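Local coordinates for protein probable TonB-dependent siderophore receptor PiuA (PDB 5FP1) that probably takes up iron across the outer membrane of Acinetobacter baumannii by binding ferric siderophores, and may bind ferric enterobactin, at residues Asn79-Asp83 and Ser106-Glu110; Glu197-Ile203 and Tyr223-Lys229. One frame throughout, in Å; residues are numbered along the deposited sequence. Where two conformers were deposited one is given.

Contact 1 lies inside the plug domain, near the middle of the molecule, whereas contact 2 belongs to the beta-barrel wall around it. Loops make the first: one backbone bond, one carboxylate shared by two N-H groups and several waters. The second is part of an antiparallel hairpin, with backbone bonds mostly in pairs, one side-chain carboxylate joining in, and side chains divided between the plug side and the outer surface. Plug and wall meet between the two: Glu110, at the end of Ser106-Glu110, forms a salt bridge through OE2 with NE of Arg200 at 2.7 Å, and its CB packs on CD2 of Leu224. Arg163 is a second partner of that carboxylate.

Contact 1: residues Asn79-Asp83 and Ser106-Glu110; sequences NPNGD and SQNRE
Asp83 reaches from one plug loop into the backbone of the other, and its carboxylate is fixed by Arg109. Its CB lies 3.5 Å from Arg109 NH1. The first torsion (chi1 -59°) sets CG beside Asp83's own backbone N and 3.2 Å from Gln107 O, turning the carboxylate toward Asn108 and Arg109. OD1 passes 3.7 Å from Asn108 CA and accepts a hydrogen bond from a water that also donates to Arg109 O; a second water lies between it and Asn108 OD1. OD2 does the gripping: Arg109 N donates to its syn side at 2.9 Å, and Arg109 NH1 closes a salt bridge on its anti side at 3.0 Å. Both come from the same face of the carboxylate, while OD2 itself sits in the guanidinium plane, and the two flat groups are turned 40° apart. Arg109 NH2 is tied back to Asn103 O. Both loops belong to the plug of a TonB-dependent receptor, the domain that fills the barrel. On the backbone, Asp83 N donates to Gln107 O, 2.9 Å away. Further back along the chain, Gly82 CA comes within 3.3 Å of Asn108 OD1, and Pro80 CB rests 3.3 Å from Ser106 OG. That hydroxyl also bonds a water held by Asn81 OD1, an oxygen whose protein partner is Gln265 of the barrel.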
ATOM      1  N   ASN A  79      -0.240  -3.635 -15.626  1.00 18.76           N
ATOM      2  CA  ASN A  79      -0.559  -3.596 -14.210  1.00 19.17           C
ATOM      3  C   ASN A  79      -1.135  -2.266 -13.785  1.00 18.75           C
ATOM      4  O   ASN A  79      -0.697  -1.233 -14.280  1.00 17.55           O
ATOM      5  CB  ASN A  79       0.662  -3.931 -13.377  1.00 25.19           C
ATOM      6  CG  ASN A  79       1.714  -2.851 -13.416  1.00 25.02           C
ATOM      7  OD1 ASN A  79       2.335  -2.605 -14.446  1.00 30.24           O
ATOM      8  ND2 ASN A  79       1.968  -2.242 -12.256  1.00 29.73           N
ATOM      9  N   PRO A  80      -2.127  -2.286 -12.878  1.00 15.63           N
ATOM     10  CA  PRO A  80      -2.869  -1.064 -12.566  1.00 16.59           C
ATOM     11  C   PRO A  80      -2.050  -0.051 -11.797  1.00 18.06           C
ATOM     12  O   PRO A  80      -0.999  -0.380 -11.213  1.00 19.21           O
ATOM     13  CB  PRO A  80      -4.056  -1.566 -11.738  1.00 16.78           C
ATOM     14  CG  PRO A  80      -3.557  -2.834 -11.112  1.00 17.65           C
ATOM     15  CD  PRO A  80      -2.660  -3.450 -12.154  1.00 17.11           C
ATOM     16  N   ASN A  81      -2.528   1.189 -11.827  1.00 18.01           N
ATOM     17  CA  ASN A  81      -1.776   2.334 -11.320  1.00 16.50           C
ATOM     18  C   ASN A  81      -2.252   2.767  -9.929  1.00 20.76           C
ATOM     19  O   ASN A  81      -2.280   3.959  -9.635  1.00 19.07           O
ATOM     20  CB  ASN A  81      -1.945   3.511 -12.276  1.00 16.82           C
ATOM     21  CG  ASN A  81      -3.402   3.996 -12.353  1.00 19.35           C
ATOM     22  OD1 ASN A  81      -4.321   3.331 -11.860  1.00 16.55           O
ATOM     23  ND2 ASN A  81      -3.608   5.181 -12.942  1.00 18.91           N
ATOM     24  N   GLY A  82      -2.651   1.811  -9.080  1.00 17.98           N
ATOM     25  CA  GLY A  82      -3.154   2.147  -7.743  1.00 17.50           C
ATOM     26  C   GLY A  82      -2.059   2.095  -6.678  1.00 17.87           C
ATOM     27  O   GLY A  82      -0.872   2.255  -6.987  1.00 17.50           O
ATOM     28  N   ASP A  83      -2.440   1.896  -5.417  1.00 16.78           N
ATOM     29  CA  ASP A  83      -1.436   1.736  -4.370  1.00 16.81           C
ATOM     30  C   ASP A  83      -0.577   0.500  -4.683  1.00 16.68           C
ATOM     31  O   ASP A  83      -1.122  -0.603  -4.880  1.00 16.76           O
ATOM     32  CB  ASP A  83      -2.070   1.541  -2.998  1.00 16.90           C
ATOM     33  CG  ASP A  83      -2.957   2.695  -2.570  1.00 17.34           C
ATOM     34  OD1 ASP A  83      -2.707   3.867  -2.942  1.00 18.97           O
ATOM     35  OD2 ASP A  83      -3.931   2.409  -1.844  1.00 15.20           O
ATOM     36  N   SER A 106      -6.965  -3.288  -7.033  1.00 15.08           N
ATOM     37  CA  SER A 106      -6.291  -2.008  -7.189  1.00 15.83           C
ATOM     38  C   SER A 106      -7.207  -0.835  -6.818  1.00 16.06           C
ATOM     39  O   SER A 106      -8.326  -0.683  -7.343  1.00 18.16           O
ATOM     40  CB  SER A 106      -5.770  -1.828  -8.587  1.00 17.18           C
ATOM     41  OG  SER A 106      -4.988  -0.644  -8.673  1.00 16.09           O
ATOM     42  N   GLN A 107      -6.685  -0.006  -5.931  1.00 16.57           N
ATOM     43  CA  GLN A 107      -7.396   1.158  -5.406  1.00 17.61           C
ATOM     44  C   GLN A 107      -6.381   2.204  -4.979  1.00 17.73           C
ATOM     45  O   GLN A 107      -5.226   1.881  -4.646  1.00 15.47           O
ATOM     46  CB  GLN A 107      -8.183   0.777  -4.139  1.00 21.71           C
ATOM     47  CG  GLN A 107      -9.132  -0.383  -4.278  1.00 26.99           C
ATOM     48  CD  GLN A 107      -9.582  -0.960  -2.939  1.00 23.34           C
ATOM     49  OE1 GLN A 107      -9.630  -2.198  -2.734  1.00 22.89           O
ATOM     50  NE2 GLN A 107      -9.981  -0.090  -2.061  1.00 18.47           N
ATOM     51  N   ASN A 108      -6.817   3.459  -4.957  1.00 17.13           N
ATOM     52  CA  ASN A 108      -6.092   4.542  -4.286  1.00 20.71           C
ATOM     53  C   ASN A 108      -6.803   4.774  -2.947  1.00 21.11           C
ATOM     54  O   ASN A 108      -7.838   5.447  -2.896  1.00 19.28           O
ATOM     55  CB  ASN A 108      -6.125   5.798  -5.156  1.00 21.82           C
ATOM     56  CG  ASN A 108      -5.535   5.562  -6.547  1.00 24.05           C
ATOM     57  OD1 ASN A 108      -4.531   4.906  -6.694  1.00 26.44           O
ATOM     58  ND2 ASN A 108      -6.153   6.130  -7.556  1.00 33.63           N
ATOM     59  N   ARG A 109      -6.320   4.132  -1.891  1.00 18.84           N
ATOM     60  CA  ARG A 109      -7.087   4.074  -0.646  1.00 18.54           C
ATOM     61  C   ARG A 109      -7.067   5.420   0.087  1.00 19.78           C
ATOM     62  O   ARG A 109      -6.033   6.104   0.104  1.00 15.83           O
ATOM     63  CB  ARG A 109      -6.554   2.969   0.247  1.00 18.41           C
ATOM     64  CG  ARG A 109      -6.794   1.588  -0.349  1.00 19.44           C
ATOM     65  CD  ARG A 109      -5.927   0.515   0.278  1.00 19.96           C
ATOM     66  NE  ARG A 109      -6.148  -0.798  -0.332  1.00 18.55           N
ATOM     67  CZ  ARG A 109      -5.703  -1.169  -1.521  1.00 18.20           C
ATOM     68  NH1 ARG A 109      -4.955  -0.342  -2.250  1.00 18.35           N
ATOM     69  NH2 ARG A 109      -6.003  -2.380  -1.980  1.00 17.05           N
ATOM     70  N   GLU A 110      -8.220   5.767   0.661  1.00 17.33           N
ATOM     71  CA  GLU A 110      -8.411   6.992   1.442  1.00 19.25           C
ATOM     72  C   GLU A 110      -8.153   6.795   2.919  1.00 16.60           C
ATOM     73  O   GLU A 110      -8.226   5.668   3.443  1.00 20.11           O
ATOM     74  CB  GLU A 110      -9.859   7.501   1.315  1.00 17.74           C
ATOM     75  CG  GLU A 110     -10.008   8.808   0.544  1.00 18.09           C
ATOM     76  CD  GLU A 110      -9.846  10.063   1.402  1.00 20.70           C
ATOM     77  OE1 GLU A 110      -9.892   9.947   2.634  1.00 19.17           O
ATOM     78  OE2 GLU A 110      -9.673  11.179   0.830  1.00 17.98           O
TER
HETATM   79  O   HOH W   1      -5.793   1.721  -9.983  1.00 17.73           O
HETATM   80  O   HOH W   2      -4.274   6.107  -9.785  1.00 23.01           O
HETATM   81  O   HOH W   3      -2.423  -1.027  -7.740  1.00 17.73           O
HETATM   82  O   HOH W   4      -3.857  -1.210  -4.804  1.00 13.81           O
HETATM   83  O   HOH W   5      -3.657   5.918  -1.549  1.00 16.60           O
HETATM   84  O   HOH W   6      -2.161   5.459  -4.950  1.00 23.55           O

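Contact 2: residues Glu197-Ile203 and Tyr223-Lys229; sequences EYKRVGI and YLQTDDK
Glu197 and Lys229 pair through their backbones in both directions, Glu197 N giving to Lys229 O at 3.0 Å. Their side-chain ends separate but both reach the region of Lys260, which forms a salt bridge with Glu197 OE2 and accepts from Lys229 NZ through its carbonyl. At Tyr198 the ring presents its edge to Asp228, CD1 lying 3.4 Å from OD2, with ring and carboxylate planes 74° apart. Asp228 has CG beside its own N (chi1 -60°), which brings the carboxylate both to this ring edge and to the next residue: Lys199 N donates to Asp228 OD1 at 3.2 Å, so a side-chain oxygen takes that N-H. Lys199 O receives Asp227 N at 2.8 Å, and NZ makes a weak bond, part of a salt bridge, to Glu197 OE1 and also donates to a water that bonds Asp227 O. From Arg200 on the pairing is unbroken, as in the antiparallel hairpins of the TonB-dependent beta-barrel, with side chains alternating between the plug side and the outer surface. Arg200, a non-hydrogen-bonded partner of Thr226, turns inward; its CB packs 3.9 Å from Thr226 CG2, its NH1 shares a water with Asp228 OD1, and its NE forms a salt bridge with Glu110 of the plug. Val201 and Gln225 exchange two backbone hydrogen bonds. Gly202 sits opposite Leu224, its CA only 3.0 Å from Tyr223 O. Ile203 then faces outward with Tyr223; its CG2 lies 3.9 Å from Tyr223 CB and meets the ring obliquely.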
ATOM      1  N   GLU A 197      -6.114  15.764 -11.486  1.00 18.86           N
ATOM      2  CA  GLU A 197      -7.185  16.314 -10.632  1.00 22.86           C
ATOM      3  C   GLU A 197      -7.875  15.167  -9.930  1.00 21.07           C
ATOM      4  O   GLU A 197      -8.096  14.120 -10.538  1.00 19.49           O
ATOM      5  CB  GLU A 197      -8.266  17.019 -11.462  1.00 23.62           C
ATOM      6  CG  GLU A 197      -7.818  18.222 -12.253  1.00 31.85           C
ATOM      7  CD  GLU A 197      -8.924  18.716 -13.180  1.00 32.47           C
ATOM      8  OE1 GLU A 197     -10.107  18.505 -12.869  1.00 39.47           O
ATOM      9  OE2 GLU A 197      -8.608  19.273 -14.230  1.00 38.26           O
ATOM     10  N   TYR A 198      -8.244  15.374  -8.675  1.00 19.09           N
ATOM     11  CA  TYR A 198      -8.857  14.323  -7.875  1.00 16.97           C
ATOM     12  C   TYR A 198     -10.187  14.789  -7.328  1.00 19.24           C
ATOM     13  O   TYR A 198     -10.298  15.918  -6.843  1.00 19.84           O
ATOM     14  CB  TYR A 198      -7.911  13.948  -6.717  1.00 17.75           C
ATOM     15  CG  TYR A 198      -6.636  13.421  -7.263  1.00 20.83           C
ATOM     16  CD1 TYR A 198      -6.558  12.098  -7.706  1.00 22.27           C
ATOM     17  CD2 TYR A 198      -5.527  14.236  -7.420  1.00 21.51           C
ATOM     18  CE1 TYR A 198      -5.408  11.594  -8.275  1.00 22.75           C
ATOM     19  CE2 TYR A 198      -4.364  13.740  -7.991  1.00 25.75           C
ATOM     20  CZ  TYR A 198      -4.324  12.424  -8.428  1.00 21.28           C
ATOM     21  OH  TYR A 198      -3.196  11.908  -8.997  1.00 30.68           O
ATOM     22  N   LYS A 199     -11.196  13.933  -7.407  1.00 16.94           N
ATOM     23  CA  LYS A 199     -12.500  14.226  -6.791  1.00 18.75           C
ATOM     24  C   LYS A 199     -13.048  12.948  -6.212  1.00 18.32           C
ATOM     25  O   LYS A 199     -13.066  11.913  -6.882  1.00 19.37           O
ATOM     26  CB  LYS A 199     -13.499  14.788  -7.817  1.00 18.94           C
ATOM     27  CG  LYS A 199     -13.025  16.047  -8.541  1.00 24.35           C
ATOM     28  CD  LYS A 199     -14.051  16.556  -9.538  1.00 30.21           C
ATOM     29  CE  LYS A 199     -13.580  17.862 -10.168  1.00 38.01           C
ATOM     30  NZ  LYS A 199     -12.202  17.721 -10.737  1.00 37.52           N
ATOM     31  N   ARG A 200     -13.494  13.000  -4.969  1.00 17.35           N
ATOM     32  CA  ARG A 200     -14.073  11.818  -4.388  1.00 17.30           C
ATOM     33  C   ARG A 200     -15.067  12.094  -3.263  1.00 17.55           C
ATOM     34  O   ARG A 200     -15.014  13.134  -2.607  1.00 20.28           O
ATOM     35  CB  ARG A 200     -12.962  10.861  -3.921  1.00 18.05           C
ATOM     36  CG  ARG A 200     -11.981  11.394  -2.942  1.00 19.46           C
ATOM     37  CD  ARG A 200     -10.750  10.488  -2.792  1.00 22.45           C
ATOM     38  NE  ARG A 200      -9.758  11.088  -1.902  1.00 18.71           N
ATOM     39  CZ  ARG A 200      -8.669  11.720  -2.308  1.00 19.29           C
ATOM     40  NH1 ARG A 200      -8.418  11.884  -3.607  1.00 18.85           N
ATOM     41  NH2 ARG A 200      -7.848  12.253  -1.419  1.00 21.78           N
ATOM     42  N   VAL A 201     -15.950  11.131  -3.057  0.50 18.04           N
ATOM     43  CA  VAL A 201     -16.957  11.167  -2.004  0.50 18.09           C
ATOM     44  C   VAL A 201     -17.014   9.792  -1.352  0.50 19.49           C
ATOM     45  O   VAL A 201     -16.845   8.755  -2.020  0.50 16.83           O
ATOM     46  CB  VAL A 201     -18.325  11.555  -2.611  0.50 17.76           C
ATOM     47  CG1 VAL A 201     -19.471  11.291  -1.641  0.50 21.80           C
ATOM     48  CG2 VAL A 201     -18.293  13.013  -3.054  0.50 17.43           C
ATOM     49  N   GLY A 202     -17.204   9.776  -0.041  1.00 19.62           N
ATOM     50  CA  GLY A 202     -17.332   8.533   0.675  1.00 17.95           C
ATOM     51  C   GLY A 202     -18.258   8.613   1.872  1.00 20.37           C
ATOM     52  O   GLY A 202     -18.542   9.688   2.405  1.00 18.47           O
ATOM     53  N   ILE A 203     -18.689   7.445   2.314  1.00 18.05           N
ATOM     54  CA  ILE A 203     -19.459   7.328   3.523  1.00 20.35           C
ATOM     55  C   ILE A 203     -19.122   5.994   4.171  1.00 22.68           C
ATOM     56  O   ILE A 203     -18.858   4.988   3.481  1.00 19.83           O
ATOM     57  CB  ILE A 203     -20.982   7.464   3.205  1.00 18.95           C
ATOM     58  CG1 ILE A 203     -21.804   7.563   4.500  1.00 26.49           C
ATOM     59  CG2 ILE A 203     -21.470   6.307   2.383  1.00 21.89           C
ATOM     60  CD1 ILE A 203     -23.247   8.003   4.247  1.00 29.66           C
ATOM     61  N   TYR A 223     -17.984   2.981   1.653  1.00 17.95           N
ATOM     62  CA  TYR A 223     -18.175   3.364   0.259  1.00 18.70           C
ATOM     63  C   TYR A 223     -17.258   4.517  -0.055  1.00 15.39           C
ATOM     64  O   TYR A 223     -17.175   5.497   0.701  1.00 19.04           O
ATOM     65  CB  TYR A 223     -19.613   3.822   0.014  1.00 19.77           C
ATOM     66  CG  TYR A 223     -19.821   4.645  -1.265  1.00 18.17           C
ATOM     67  CD1 TYR A 223     -19.959   4.027  -2.498  1.00 18.40           C
ATOM     68  CD2 TYR A 223     -19.895   6.029  -1.218  1.00 22.47           C
ATOM     69  CE1 TYR A 223     -20.173   4.765  -3.657  1.00 22.51           C
ATOM     70  CE2 TYR A 223     -20.115   6.787  -2.364  1.00 24.16           C
ATOM     71  CZ  TYR A 223     -20.254   6.159  -3.579  1.00 22.93           C
ATOM     72  OH  TYR A 223     -20.477   6.924  -4.714  1.00 23.22           O
ATOM     73  N   LEU A 224     -16.583   4.401  -1.190  1.00 15.60           N
ATOM     74  CA  LEU A 224     -15.780   5.466  -1.747  1.00 16.01           C
ATOM     75  C   LEU A 224     -15.851   5.444  -3.253  1.00 17.38           C
ATOM     76  O   LEU A 224     -15.703   4.372  -3.893  1.00 16.97           O
ATOM     77  CB  LEU A 224     -14.313   5.319  -1.328  1.00 17.79           C
ATOM     78  CG  LEU A 224     -13.390   6.452  -1.785  1.00 16.13           C
ATOM     79  CD1 LEU A 224     -13.616   7.713  -0.992  1.00 18.49           C
ATOM     80  CD2 LEU A 224     -11.920   6.053  -1.674  1.00 19.28           C
ATOM     81  N   GLN A 225     -16.062   6.620  -3.834  1.00 16.71           N
ATOM     82  CA  GLN A 225     -16.156   6.726  -5.282  1.00 17.78           C
ATOM     83  C   GLN A 225     -15.366   7.920  -5.754  1.00 18.12           C
ATOM     84  O   GLN A 225     -15.451   9.012  -5.157  1.00 18.06           O
ATOM     85  CB  GLN A 225     -17.629   6.825  -5.739  1.00 20.82           C
ATOM     86  CG  GLN A 225     -17.769   6.689  -7.254  1.00 24.79           C
ATOM     87  CD  GLN A 225     -19.189   6.397  -7.741  1.00 33.41           C
ATOM     88  OE1 GLN A 225     -20.109   6.030  -6.974  1.00 27.46           O
ATOM     89  NE2 GLN A 225     -19.367   6.536  -9.052  1.00 31.09           N
ATOM     90  N   THR A 226     -14.556   7.710  -6.797  1.00 16.72           N
ATOM     91  CA  THR A 226     -13.654   8.749  -7.297  1.00 17.73           C
ATOM     92  C   THR A 226     -13.935   9.083  -8.748  1.00 17.43           C
ATOM     93  O   THR A 226     -14.491   8.271  -9.501  1.00 18.12           O
ATOM     94  CB  THR A 226     -12.164   8.319  -7.242  1.00 21.11           C
ATOM     95  OG1 THR A 226     -11.920   7.382  -8.304  1.00 22.99           O
ATOM     96  CG2 THR A 226     -11.815   7.680  -5.931  1.00 20.72           C
ATOM     97  N   ASP A 227     -13.488  10.271  -9.157  1.00 17.28           N
ATOM     98  CA  ASP A 227     -13.667  10.758 -10.526  1.00 18.27           C
ATOM     99  C   ASP A 227     -12.483  11.674 -10.806  1.00 19.87           C
ATOM    100  O   ASP A 227     -12.504  12.861 -10.446  1.00 21.76           O
ATOM    101  CB  ASP A 227     -15.002  11.530 -10.622  1.00 23.24           C
ATOM    102  CG  ASP A 227     -15.343  11.989 -12.048  1.00 31.54           C
ATOM    103  OD1 ASP A 227     -14.744  11.527 -13.030  1.00 30.40           O
ATOM    104  OD2 ASP A 227     -16.251  12.824 -12.185  1.00 42.42           O
ATOM    105  N   ASP A 228     -11.429  11.121 -11.396  1.00 19.05           N
ATOM    106  CA  ASP A 228     -10.162  11.790 -11.469  1.00 18.50           C
ATOM    107  C   ASP A 228      -9.719  12.037 -12.910  1.00 18.63           C
ATOM    108  O   ASP A 228     -10.155  11.330 -13.834  1.00 16.54           O
ATOM    109  CB  ASP A 228      -9.055  10.930 -10.852  1.00 19.51           C
ATOM    110  CG  ASP A 228      -9.267  10.600  -9.392  1.00 26.40           C
ATOM    111  OD1 ASP A 228     -10.035  11.288  -8.664  1.00 21.80           O
ATOM    112  OD2 ASP A 228      -8.570   9.649  -8.961  1.00 28.19           O
ATOM    113  N   LYS A 229      -8.809  12.988 -13.068  1.00 17.85           N
ATOM    114  CA  LYS A 229      -7.985  13.081 -14.269  1.00 19.01           C
ATOM    115  C   LYS A 229      -6.604  12.549 -13.805  1.00 17.36           C
ATOM    116  O   LYS A 229      -5.954  13.180 -13.010  1.00 17.62           O
ATOM    117  CB  LYS A 229      -7.886  14.523 -14.778  1.00 20.24           C
ATOM    118  CG  LYS A 229      -9.189  15.109 -15.322  1.00 24.45           C
ATOM    119  CD  LYS A 229      -9.674  14.235 -16.474  1.00 28.71           C
ATOM    120  CE  LYS A 229     -10.881  14.781 -17.241  1.00 32.51           C
ATOM    121  NZ  LYS A 229     -11.173  13.840 -18.368  1.00 30.97           N
TER
HETATM  122  O   HOH W   7     -11.612  15.018 -11.797  1.00 33.63           O
HETATM  123  O   HOH W   8      -9.685  10.755  -5.934  1.00 19.81           O